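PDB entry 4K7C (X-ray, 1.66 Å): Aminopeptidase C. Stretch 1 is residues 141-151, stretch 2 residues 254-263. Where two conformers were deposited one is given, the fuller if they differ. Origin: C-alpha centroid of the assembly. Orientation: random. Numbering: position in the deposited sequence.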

# COMPACT_ATOMS: atom_id res chain seq x y z
N GLN A 141 12.75 -2.17 36.33
CA GLN A 141 11.81 -2.67 37.30
C GLN A 141 11.21 -1.47 38.06
O GLN A 141 11.76 -0.34 38.01
CB GLN A 141 12.55 -3.66 38.24
CG GLN A 141 13.33 -4.74 37.52
CD GLN A 141 13.64 -5.98 38.36
OE1 GLN A 141 13.13 -6.15 39.47
NE2 GLN A 141 14.44 -6.87 37.82
N TRP A 142 10.11 -1.72 38.77
CA TRP A 142 9.30 -0.69 39.43
C TRP A 142 10.16 0.22 40.34
O TRP A 142 10.08 1.43 40.24
CB TRP A 142 8.20 -1.34 40.28
CG TRP A 142 7.52 -0.30 41.10
CD1 TRP A 142 7.85 0.11 42.37
CD2 TRP A 142 6.44 0.57 40.69
NE1 TRP A 142 7.06 1.15 42.76
CE2 TRP A 142 6.17 1.45 41.76
CE3 TRP A 142 5.66 0.67 39.54
CZ2 TRP A 142 5.14 2.42 41.71
CZ3 TRP A 142 4.62 1.59 39.51
CH2 TRP A 142 4.39 2.49 40.57
N ASP A 143 11.04 -0.36 41.15
CA ASP A 143 11.79 0.44 42.13
C ASP A 143 12.78 1.37 41.44
O ASP A 143 13.07 2.46 41.95
CB ASP A 143 12.52 -0.48 43.11
CG ASP A 143 11.57 -1.33 43.98
OD1 ASP A 143 10.50 -0.86 44.43
OD2 ASP A 143 11.92 -2.54 44.19
N MSE A 144 13.28 0.95 40.28
CA MSE A 144 14.12 1.83 39.43
C MSE A 144 13.34 2.96 38.82
O MSE A 144 13.85 4.07 38.66
CB MSE A 144 14.75 0.94 38.34
CG MSE A 144 15.80 0.03 38.94
SE MSE A 144 16.26 -1.46 37.71
CE MSE A 144 17.07 -0.49 36.21
N LEU A 145 12.06 2.77 38.49
CA LEU A 145 11.30 3.90 37.97
C LEU A 145 11.02 4.87 39.13
O LEU A 145 11.14 6.11 38.97
CB LEU A 145 9.99 3.36 37.39
CG LEU A 145 9.12 4.27 36.53
CD1 LEU A 145 8.26 5.18 37.40
CD2 LEU A 145 10.01 5.01 35.55
N SER A 146 10.61 4.35 40.29
CA SER A 146 10.47 5.20 41.46
C SER A 146 11.68 6.03 41.77
O SER A 146 11.55 7.24 42.03
CB SER A 146 10.07 4.40 42.70
OG SER A 146 8.77 4.07 42.51
N ALA A 147 12.85 5.40 41.73
CA ALA A 147 14.08 6.10 42.00
C ALA A 147 14.21 7.31 41.09
O ALA A 147 14.65 8.39 41.52
CB ALA A 147 15.29 5.21 41.80
N LEU A 148 13.84 7.13 39.80
CA LEU A 148 13.90 8.22 38.86
C LEU A 148 12.94 9.32 39.17
O LEU A 148 13.34 10.48 39.13
CB LEU A 148 13.67 7.73 37.40
CG LEU A 148 14.78 6.81 36.89
CD1 LEU A 148 14.29 6.07 35.65
CD2 LEU A 148 16.04 7.59 36.57
N ILE A 149 11.73 8.98 39.59
CA ILE A 149 10.72 9.97 39.85
C ILE A 149 11.05 10.74 41.13
O ILE A 149 10.81 11.94 41.20
CB ILE A 149 9.38 9.28 39.82
CG1 ILE A 149 9.07 9.04 38.31
CG2 ILE A 149 8.25 10.14 40.41
CD1 ILE A 149 7.76 8.43 38.18
N GLU A 150 11.58 10.02 42.13
CA GLU A 150 12.02 10.65 43.37
C GLU A 150 13.07 11.70 43.07
O GLU A 150 13.03 12.77 43.64
CB GLU A 150 12.54 9.62 44.36
CG GLU A 150 11.36 8.84 44.89
CD GLU A 150 11.74 7.72 45.80
OE1 GLU A 150 11.02 7.57 46.80
OE2 GLU A 150 12.72 6.99 45.50
N LYS A 151 13.99 11.43 42.18
CA LYS A 151 15.11 12.33 41.97
C LYS A 151 14.77 13.47 40.97
O LYS A 151 15.30 14.62 41.09
CB LYS A 151 16.33 11.56 41.54
CG LYS A 151 17.54 12.43 41.29
CD LYS A 151 18.77 11.55 41.11
CE LYS A 151 20.00 12.41 41.16
NZ LYS A 151 21.17 11.54 41.11
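Stretch 2 (254-263) GWNLDDYQSI

Stretch 1 is helical from Trp142 to Lys151, and the helix continues later in the chain. Gln141 holds the N-cap position. Gly254 follows a helix and has positive phi, a conformation that favours glycine. Trp255 and Asn256 are loop. Residues 257-259 form a short 3-10 segment, and Tyr260 begins a strand that runs through Ile263 and beyond. Two hydrogen bonds to Asn256 brace the start of the 3-10 segment: Asp258 N donates to Asn256 OD1 at 3.0 Å, and Asp259 N donates to Asn256 O at 2.9 Å.

The two stretches run in opposite senses. Leu257 lies beside Ser146, with their CA atoms 6.5 Å apart. Further along stretch 2, Ser262 lies beside Trp142, earlier in the helix, with CA atoms 7.0 Å apart. No direct hydrogen bond joins the stretches. The contact is made by apolar packing and by water, and it buries 386 Å² in all.

Leu257 has the largest covered area, 106 Å². Its CB points toward the helix, and its side chain takes the m,t rotamer. Leu257 CD1 lies 3.5 Å from Glu150 CG, 3.7 Å from Ile149 CG2 and 3.8 Å from Ser146 O. Leu257 CD2 lies 3.9 Å from Ser146 OG. One leucine thus packs against a full turn of helix. Both carboxylate oxygens of Glu150 are hydrogen-bonded elsewhere in the structure. Glu150 OE1 also lies 3.6 Å from Leu257 CB.

Trp142, with chi1 t, is the main helix residue in the contact. Its ring reaches both Tyr260 and Trp255. The edge of Trp142 is directed toward the face of Tyr260 in an offset edge-to-face pair. The centroid of its six-membered ring is 6.0 Å from that of the Tyr260 ring, and the planes are at 62°. Trp142 CZ2 is 4.2 Å from Tyr260 CG, and Trp142 NE1 is 3.9 Å from Tyr260 CB. The two tryptophans meet edge to edge, Trp142 CH2 lying 4.2 Å from Trp255 CZ3.

Two waters supply the polar links. Water 1 accepts from Trp142 NE1 at 2.9 Å and donates to Leu257 O at 2.8 Å. Its oxygen also bonds Ser146 OG at 2.7 Å. It therefore ties two helix side chains to the backbone of the 3-10 segment. Water 2 donates to Asp143 OD1 at 2.6 Å and accepts from Ser262 N at 3.0 Å, linking the first turn of the helix to the strand. Asp143 OD2 also approaches Ser262 CB, at 4.1 Å.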

# COMPACT_ATOMS: atom_id res chain seq x y z
N GLY A 254 1.17 13.28 43.43
CA GLY A 254 1.01 13.41 44.88
C GLY A 254 1.24 12.15 45.70
O GLY A 254 0.94 12.14 46.91
N TRP A 255 1.85 11.11 45.10
CA TRP A 255 2.15 9.88 45.81
C TRP A 255 3.40 9.98 46.67
O TRP A 255 4.25 10.80 46.42
CB TRP A 255 2.37 8.75 44.80
CG TRP A 255 1.25 8.46 43.95
CD1 TRP A 255 0.04 9.02 43.96
CD2 TRP A 255 1.22 7.47 42.89
NE1 TRP A 255 -0.76 8.45 43.00
CE2 TRP A 255 -0.04 7.51 42.32
CE3 TRP A 255 2.16 6.57 42.40
CZ2 TRP A 255 -0.42 6.67 41.23
CZ3 TRP A 255 1.79 5.73 41.33
CH2 TRP A 255 0.50 5.79 40.79
N ASN A 256 3.39 9.18 47.74
CA ASN A 256 4.57 8.88 48.49
C ASN A 256 4.98 7.52 47.99
O ASN A 256 4.30 6.50 48.27
CB ASN A 256 4.29 8.87 49.98
CG ASN A 256 5.49 8.47 50.77
OD1 ASN A 256 6.57 8.19 50.25
ND2 ASN A 256 5.31 8.43 52.07
N LEU A 257 6.12 7.55 47.30
CA LEU A 257 6.64 6.41 46.58
C LEU A 257 7.09 5.32 47.55
O LEU A 257 7.12 4.13 47.18
CB LEU A 257 7.71 6.80 45.58
CG LEU A 257 7.10 7.57 44.39
CD1 LEU A 257 8.21 8.16 43.55
CD2 LEU A 257 6.12 6.79 43.52
N ASP A 258 7.28 5.67 48.81
CA ASP A 258 7.44 4.64 49.81
C ASP A 258 6.27 3.72 50.07
O ASP A 258 6.47 2.70 50.77
CB ASP A 258 7.80 5.28 51.20
CG ASP A 258 9.25 5.52 51.37
OD1 ASP A 258 10.08 4.69 50.93
OD2 ASP A 258 9.58 6.57 52.00
N ASP A 259 5.06 4.13 49.68
CA ASP A 259 3.86 3.45 50.01
C ASP A 259 3.75 2.14 49.19
O ASP A 259 2.81 1.43 49.45
CB ASP A 259 2.63 4.29 49.63
CG ASP A 259 2.39 5.48 50.57
OD1 ASP A 259 3.09 5.55 51.56
OD2 ASP A 259 1.45 6.26 50.26
N TYR A 260 4.69 1.87 48.25
CA TYR A 260 4.50 0.76 47.21
C TYR A 260 5.48 -0.34 47.42
O TYR A 260 6.64 -0.09 47.65
CB TYR A 260 4.56 1.31 45.74
CG TYR A 260 3.50 2.38 45.57
CD1 TYR A 260 2.18 2.07 45.47
CD2 TYR A 260 3.84 3.73 45.66
CE1 TYR A 260 1.20 3.05 45.41
CE2 TYR A 260 2.85 4.73 45.60
CZ TYR A 260 1.57 4.38 45.49
OH TYR A 260 0.61 5.32 45.46
N GLN A 261 5.02 -1.57 47.31
CA GLN A 261 5.90 -2.71 47.43
C GLN A 261 5.81 -3.60 46.15
O GLN A 261 4.75 -4.02 45.75
CB GLN A 261 5.53 -3.49 48.66
CG GLN A 261 6.36 -4.72 48.95
CD GLN A 261 7.79 -4.38 49.16
OE1 GLN A 261 8.14 -3.57 50.04
NE2 GLN A 261 8.65 -5.01 48.43
N SER A 262 6.98 -3.92 45.65
CA SER A 262 7.15 -4.91 44.61
C SER A 262 6.97 -6.27 45.24
O SER A 262 7.67 -6.61 46.18
CB SER A 262 8.48 -4.79 43.93
OG SER A 262 8.64 -5.87 42.99
N ILE A 263 6.02 -7.01 44.72
CA ILE A 263 5.71 -8.39 45.15
C ILE A 263 6.02 -9.32 44.00
O ILE A 263 5.63 -9.01 42.85
CB ILE A 263 4.26 -8.42 45.59
CG1 ILE A 263 4.16 -7.51 46.87
CG2 ILE A 263 3.85 -9.82 45.96
CD1 ILE A 263 2.79 -7.29 47.32
O HOH W 1 8.01 2.91 44.86
O HOH W 2 9.60 -2.55 46.25